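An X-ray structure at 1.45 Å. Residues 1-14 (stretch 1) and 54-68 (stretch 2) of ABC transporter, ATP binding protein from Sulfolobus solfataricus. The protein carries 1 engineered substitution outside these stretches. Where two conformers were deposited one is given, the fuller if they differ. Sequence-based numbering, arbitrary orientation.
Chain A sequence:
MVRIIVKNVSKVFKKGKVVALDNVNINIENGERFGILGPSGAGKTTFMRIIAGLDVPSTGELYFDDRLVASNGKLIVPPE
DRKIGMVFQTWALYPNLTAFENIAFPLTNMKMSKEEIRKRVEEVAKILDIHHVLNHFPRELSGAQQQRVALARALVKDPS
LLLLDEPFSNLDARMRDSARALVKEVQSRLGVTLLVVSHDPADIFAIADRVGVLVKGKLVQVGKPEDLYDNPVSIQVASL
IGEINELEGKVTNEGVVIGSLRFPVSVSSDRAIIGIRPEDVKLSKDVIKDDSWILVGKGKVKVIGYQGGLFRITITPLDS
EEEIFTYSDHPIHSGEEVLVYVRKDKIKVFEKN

Stretch 1 (1-14) MVRIIVKNVSKVFK
Stretch 2, residues 54-68: LDVPSTGELYFDDRL

Residues 4-7 and 61-64 are neighbouring antiparallel strands, their axes 4.8 Å apart at closest and 172° between directions. Ile4 faces Phe64, Ile5 faces Tyr63, Val6 faces Leu62 and Lys7 faces Glu61, with CA-CA distances of 4.9 to 5.1 Å. Phi and psi are extended, near -110/115 in residues 4-7 and -125/135 in 61-64. Together the two stretches bury 929 Å².

Ile5 N donates to Tyr63 O (3.0 Å) and Tyr63 N to Ile5 O (2.9 Å). Lys7 N to Glu61 O and Glu61 N to Lys7 O, both 2.9 Å, repeat the pattern.

Ile4, Val6, Leu62 and Phe64 share one buried face. Ile4 (m, m) lays CD1 over the face of the Phe64 ring, 3.5 Å from its centroid and 11° off the normal. Phe64 is m, with chi2 36°. Leu62 (t, p) rests CD1 against both stretch 1 side chains, 3.8 Å from Ile4 CG2 and 3.9 Å from Val6 CG2. Val6 is t. Val2 (p) adds CG2, 4.0 Å from Phe64 CB. Ile5 (m, t) and Tyr63 (m) lie on the other face, CB to CB 4.0 Å.

At Asn8 (46/46) the chain turns a corner, and the register shifts by one in a beta bulge before Ser10 pairs with Thr59. Gly60 (99/179) packs close against Asn8 and Val9. An ideal CB there would lie 2.1 Å from Asn8 O, and its backbone angles themselves call for glycine. Gly60 CA can therefore approach Asn8 O to 3.2 Å. Val9 (t) sets CG1 4.0 Å from Pro57 CB, a small apolar fit.

Ser10 N donates to Thr59 O (2.9 Å). Ser10 O accepts Ser58 N (2.7 Å) and, weakly, Thr59 N (3.4 Å). Ser58 (m) points toward stretch 1, and its OG accepts a hydrogen bond from Val12 N at 3.0 Å. Water 3 joins Asn8 O (2.5 Å), Ser10 OG (2.8 Å) and Thr59 OG1 (2.6 Å).

Lys11 (t, p, t, t) extends past Ser58, its CD 3.4 Å from Ser58 OG. Its NZ forms a salt bridge with Asp55 OD1 (3.0 Å) and donates to Val56 O (3.1 Å). Asp55 is t.

At the other end, a type II' turn runs from Phe64 to Arg67, with Asp65 at 57/-127. Asp65 (m) folds back: Arg3 N donates to its OD1 (2.9 Å), while Asp65 N donates to Arg3 O (2.7 Å). Water 1 bridges Met1 O (2.8 Å) and Asp65 OD2 (2.5 Å).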

# COMPACT_ATOMS: atom_id res chain seq x y z
N MET A 1 14.13 5.48 -14.48
CA MET A 1 15.26 6.34 -14.93
C MET A 1 16.43 6.33 -13.95
O MET A 1 17.51 6.82 -14.26
CB MET A 1 14.78 7.77 -15.14
CG MET A 1 13.85 7.91 -16.32
SD MET A 1 13.06 9.51 -16.35
CE MET A 1 14.43 10.55 -16.51
N VAL A 2 16.19 5.86 -12.73
CA VAL A 2 17.27 5.67 -11.78
C VAL A 2 17.13 4.38 -10.99
O VAL A 2 16.03 3.99 -10.62
CB VAL A 2 17.30 6.85 -10.80
CG1 VAL A 2 15.97 6.94 -10.05
CG2 VAL A 2 18.48 6.78 -9.86
N ARG A 3 18.25 3.71 -10.75
CA ARG A 3 18.28 2.51 -9.93
C ARG A 3 18.51 2.92 -8.49
O ARG A 3 19.36 3.76 -8.22
CB ARG A 3 19.47 1.65 -10.32
CG ARG A 3 19.34 0.78 -11.53
CD ARG A 3 20.41 -0.33 -11.55
NE ARG A 3 19.95 -1.59 -10.98
CZ ARG A 3 20.57 -2.28 -10.02
NH1 ARG A 3 21.69 -1.83 -9.47
NH2 ARG A 3 20.05 -3.42 -9.59
N ILE A 4 17.80 2.32 -7.54
CA ILE A 4 18.00 2.63 -6.14
C ILE A 4 18.49 1.40 -5.40
O ILE A 4 17.80 0.36 -5.38
CB ILE A 4 16.71 3.13 -5.50
CG1 ILE A 4 16.09 4.27 -6.32
CG2 ILE A 4 16.98 3.58 -4.06
CD1 ILE A 4 16.95 5.49 -6.46
N ILE A 5 19.66 1.50 -4.79
CA ILE A 5 20.21 0.41 -3.98
C ILE A 5 20.14 0.84 -2.53
O ILE A 5 20.77 1.81 -2.14
CB ILE A 5 21.68 0.07 -4.32
CG1 ILE A 5 21.79 -0.51 -5.72
CG2 ILE A 5 22.23 -0.92 -3.29
CD1 ILE A 5 23.22 -0.92 -6.08
N VAL A 6 19.34 0.10 -1.76
CA VAL A 6 19.18 0.28 -0.33
C VAL A 6 20.00 -0.85 0.30
O VAL A 6 19.63 -2.00 0.16
CB VAL A 6 17.71 0.16 0.06
CG1 VAL A 6 17.52 0.36 1.56
CG2 VAL A 6 16.87 1.17 -0.70
N LYS A 7 21.12 -0.52 0.93
CA LYS A 7 22.06 -1.51 1.46
C LYS A 7 22.18 -1.48 2.99
O LYS A 7 22.69 -0.51 3.57
CB LYS A 7 23.44 -1.29 0.84
CG LYS A 7 24.42 -2.40 1.15
CD LYS A 7 24.08 -3.65 0.37
CE LYS A 7 24.92 -4.84 0.82
NZ LYS A 7 24.72 -6.03 -0.06
N ASN A 8 21.67 -2.53 3.63
CA ASN A 8 21.67 -2.65 5.09
C ASN A 8 21.23 -1.38 5.80
O ASN A 8 21.87 -0.95 6.77
CB ASN A 8 23.07 -3.05 5.58
CG ASN A 8 23.53 -4.35 5.00
OD1 ASN A 8 24.65 -4.45 4.50
ND2 ASN A 8 22.68 -5.36 5.07
N VAL A 9 20.15 -0.78 5.34
CA VAL A 9 19.73 0.47 5.93
C VAL A 9 18.95 0.30 7.23
O VAL A 9 17.93 -0.38 7.28
CB VAL A 9 18.90 1.26 4.97
CG1 VAL A 9 18.13 2.36 5.67
CG2 VAL A 9 19.84 1.82 3.86
N SER A 10 19.47 0.93 8.29
CA SER A 10 18.80 0.95 9.57
C SER A 10 18.61 2.40 9.99
O SER A 10 19.34 3.29 9.57
CB SER A 10 19.62 0.22 10.61
OG SER A 10 19.73 -1.16 10.30
N LYS A 11 17.60 2.64 10.82
CA LYS A 11 17.32 3.97 11.32
C LYS A 11 16.80 3.82 12.75
O LYS A 11 15.84 3.08 12.99
CB LYS A 11 16.28 4.70 10.46
CG LYS A 11 15.99 6.11 10.94
CD LYS A 11 17.21 6.98 10.89
CE LYS A 11 16.91 8.38 11.35
NZ LYS A 11 18.13 9.22 11.28
N VAL A 12 17.46 4.49 13.68
CA VAL A 12 17.05 4.48 15.07
C VAL A 12 16.70 5.89 15.52
O VAL A 12 17.16 6.89 14.94
CB VAL A 12 18.14 3.91 16.00
CG1 VAL A 12 18.60 2.56 15.51
CG2 VAL A 12 19.31 4.87 16.12
N PHE A 13 15.84 5.95 16.52
CA PHE A 13 15.49 7.19 17.19
C PHE A 13 15.67 6.97 18.69
O PHE A 13 15.94 5.85 19.13
CB PHE A 13 14.04 7.58 16.88
CG PHE A 13 13.80 7.94 15.44
CD1 PHE A 13 13.11 7.08 14.60
CD2 PHE A 13 14.28 9.12 14.92
CE1 PHE A 13 12.89 7.40 13.27
CE2 PHE A 13 14.06 9.45 13.59
CZ PHE A 13 13.36 8.59 12.77
N LYS A 14 15.50 8.04 19.48
CA LYS A 14 15.60 7.96 20.93
C LYS A 14 16.92 7.30 21.35
O LYS A 14 16.97 6.47 22.26
CB LYS A 14 14.39 7.23 21.50
CG LYS A 14 13.07 7.99 21.28
CD LYS A 14 11.87 7.10 21.52
CE LYS A 14 10.57 7.89 21.49
NZ LYS A 14 10.48 8.80 22.66
N LEU A 54 15.57 13.64 3.09
CA LEU A 54 15.10 14.47 4.21
C LEU A 54 15.57 13.90 5.54
O LEU A 54 15.51 14.55 6.59
CB LEU A 54 13.57 14.60 4.18
CG LEU A 54 13.04 15.33 2.94
CD1 LEU A 54 11.54 15.18 2.82
CD2 LEU A 54 13.44 16.80 2.99
N ASP A 55 16.03 12.65 5.49
CA ASP A 55 16.63 11.98 6.62
C ASP A 55 17.72 11.07 6.07
O ASP A 55 17.88 10.96 4.85
CB ASP A 55 15.59 11.20 7.41
CG ASP A 55 16.03 10.91 8.85
OD1 ASP A 55 17.22 11.15 9.20
OD2 ASP A 55 15.24 10.44 9.69
N VAL A 56 18.48 10.45 6.96
CA VAL A 56 19.57 9.57 6.56
C VAL A 56 19.56 8.27 7.34
O VAL A 56 19.04 8.22 8.46
CB VAL A 56 20.94 10.24 6.78
CG1 VAL A 56 21.09 11.46 5.88
CG2 VAL A 56 21.13 10.63 8.23
N PRO A 57 20.13 7.21 6.77
CA PRO A 57 20.28 5.96 7.51
C PRO A 57 21.17 6.20 8.72
O PRO A 57 22.13 6.98 8.65
CB PRO A 57 20.99 5.03 6.53
CG PRO A 57 20.80 5.65 5.18
CD PRO A 57 20.67 7.11 5.41
N SER A 58 20.84 5.57 9.84
CA SER A 58 21.72 5.58 11.02
C SER A 58 22.96 4.74 10.68
O SER A 58 24.10 5.15 10.94
CB SER A 58 21.00 5.04 12.25
OG SER A 58 19.88 5.85 12.59
N THR A 59 22.71 3.57 10.10
CA THR A 59 23.75 2.72 9.58
C THR A 59 23.29 2.22 8.22
O THR A 59 22.08 2.19 7.93
CB THR A 59 24.08 1.56 10.52
OG1 THR A 59 22.88 0.84 10.81
CG2 THR A 59 24.55 2.09 11.85
N GLY A 60 24.25 1.86 7.38
CA GLY A 60 23.96 1.42 6.03
C GLY A 60 24.13 2.51 4.99
O GLY A 60 24.42 3.67 5.30
N GLU A 61 23.89 2.14 3.74
CA GLU A 61 24.16 3.01 2.61
C GLU A 61 23.02 3.05 1.59
O GLU A 61 22.30 2.07 1.42
CB GLU A 61 25.43 2.52 1.91
CG GLU A 61 26.65 2.46 2.84
CD GLU A 61 26.75 1.17 3.64
OE1 GLU A 61 26.50 0.08 3.07
OE2 GLU A 61 27.11 1.23 4.84
N LEU A 62 22.91 4.17 0.89
CA LEU A 62 21.90 4.36 -0.13
C LEU A 62 22.55 4.90 -1.38
O LEU A 62 23.29 5.88 -1.31
CB LEU A 62 20.85 5.35 0.38
CG LEU A 62 19.70 5.71 -0.57
CD1 LEU A 62 18.85 4.49 -0.85
CD2 LEU A 62 18.85 6.83 0.00
N TYR A 63 22.30 4.25 -2.52
CA TYR A 63 22.88 4.65 -3.80
C TYR A 63 21.79 4.96 -4.81
O TYR A 63 20.78 4.26 -4.87
CB TYR A 63 23.74 3.51 -4.38
CG TYR A 63 24.90 3.11 -3.52
CD1 TYR A 63 24.72 2.23 -2.46
CD2 TYR A 63 26.17 3.60 -3.76
CE1 TYR A 63 25.77 1.86 -1.67
CE2 TYR A 63 27.23 3.22 -2.96
CZ TYR A 63 27.02 2.35 -1.92
OH TYR A 63 28.06 1.95 -1.11
N PHE A 64 22.02 5.98 -5.63
CA PHE A 64 21.17 6.30 -6.78
C PHE A 64 22.08 6.03 -7.95
O PHE A 64 23.10 6.69 -8.10
CB PHE A 64 20.72 7.77 -6.76
CG PHE A 64 19.51 8.05 -5.89
CD1 PHE A 64 19.30 7.39 -4.70
CD2 PHE A 64 18.60 9.02 -6.28
CE1 PHE A 64 18.17 7.70 -3.90
CE2 PHE A 64 17.48 9.29 -5.50
CZ PHE A 64 17.28 8.64 -4.31
N ASP A 65 21.74 5.02 -8.76
CA ASP A 65 22.67 4.50 -9.76
C ASP A 65 23.93 4.08 -8.98
O ASP A 65 23.78 3.32 -8.02
CB ASP A 65 22.87 5.50 -10.89
CG ASP A 65 21.64 5.62 -11.77
OD1 ASP A 65 20.79 4.69 -11.80
OD2 ASP A 65 21.43 6.63 -12.48
N ASP A 66 25.14 4.51 -9.31
CA ASP A 66 26.23 4.08 -8.43
C ASP A 66 26.68 5.20 -7.53
O ASP A 66 27.77 5.12 -6.97
CB ASP A 66 27.49 3.59 -9.12
CG ASP A 66 27.60 4.03 -10.56
OD1 ASP A 66 28.54 3.60 -11.25
OD2 ASP A 66 26.86 4.92 -11.05
N ARG A 67 25.86 6.22 -7.36
CA ARG A 67 26.28 7.36 -6.58
C ARG A 67 25.80 7.19 -5.14
O ARG A 67 24.63 6.98 -4.89
CB ARG A 67 25.83 8.70 -7.19
CG ARG A 67 25.57 8.52 -8.69
CD ARG A 67 24.88 9.72 -9.36
NE ARG A 67 23.44 9.50 -9.41
CZ ARG A 67 22.77 9.15 -10.49
NH1 ARG A 67 23.40 9.02 -11.65
NH2 ARG A 67 21.46 8.96 -10.43
N LEU A 68 26.74 7.26 -4.20
CA LEU A 68 26.41 7.17 -2.78
C LEU A 68 25.77 8.49 -2.34
O LEU A 68 26.41 9.55 -2.36
CB LEU A 68 27.67 6.89 -1.96
CG LEU A 68 27.51 6.79 -0.45
CD1 LEU A 68 26.74 5.53 -0.06
CD2 LEU A 68 28.87 6.83 0.23
O HOH W 1 19.76 8.24 -13.30
O HOH W 2 23.02 0.40 -9.34
O HOH W 3 22.33 -1.19 9.24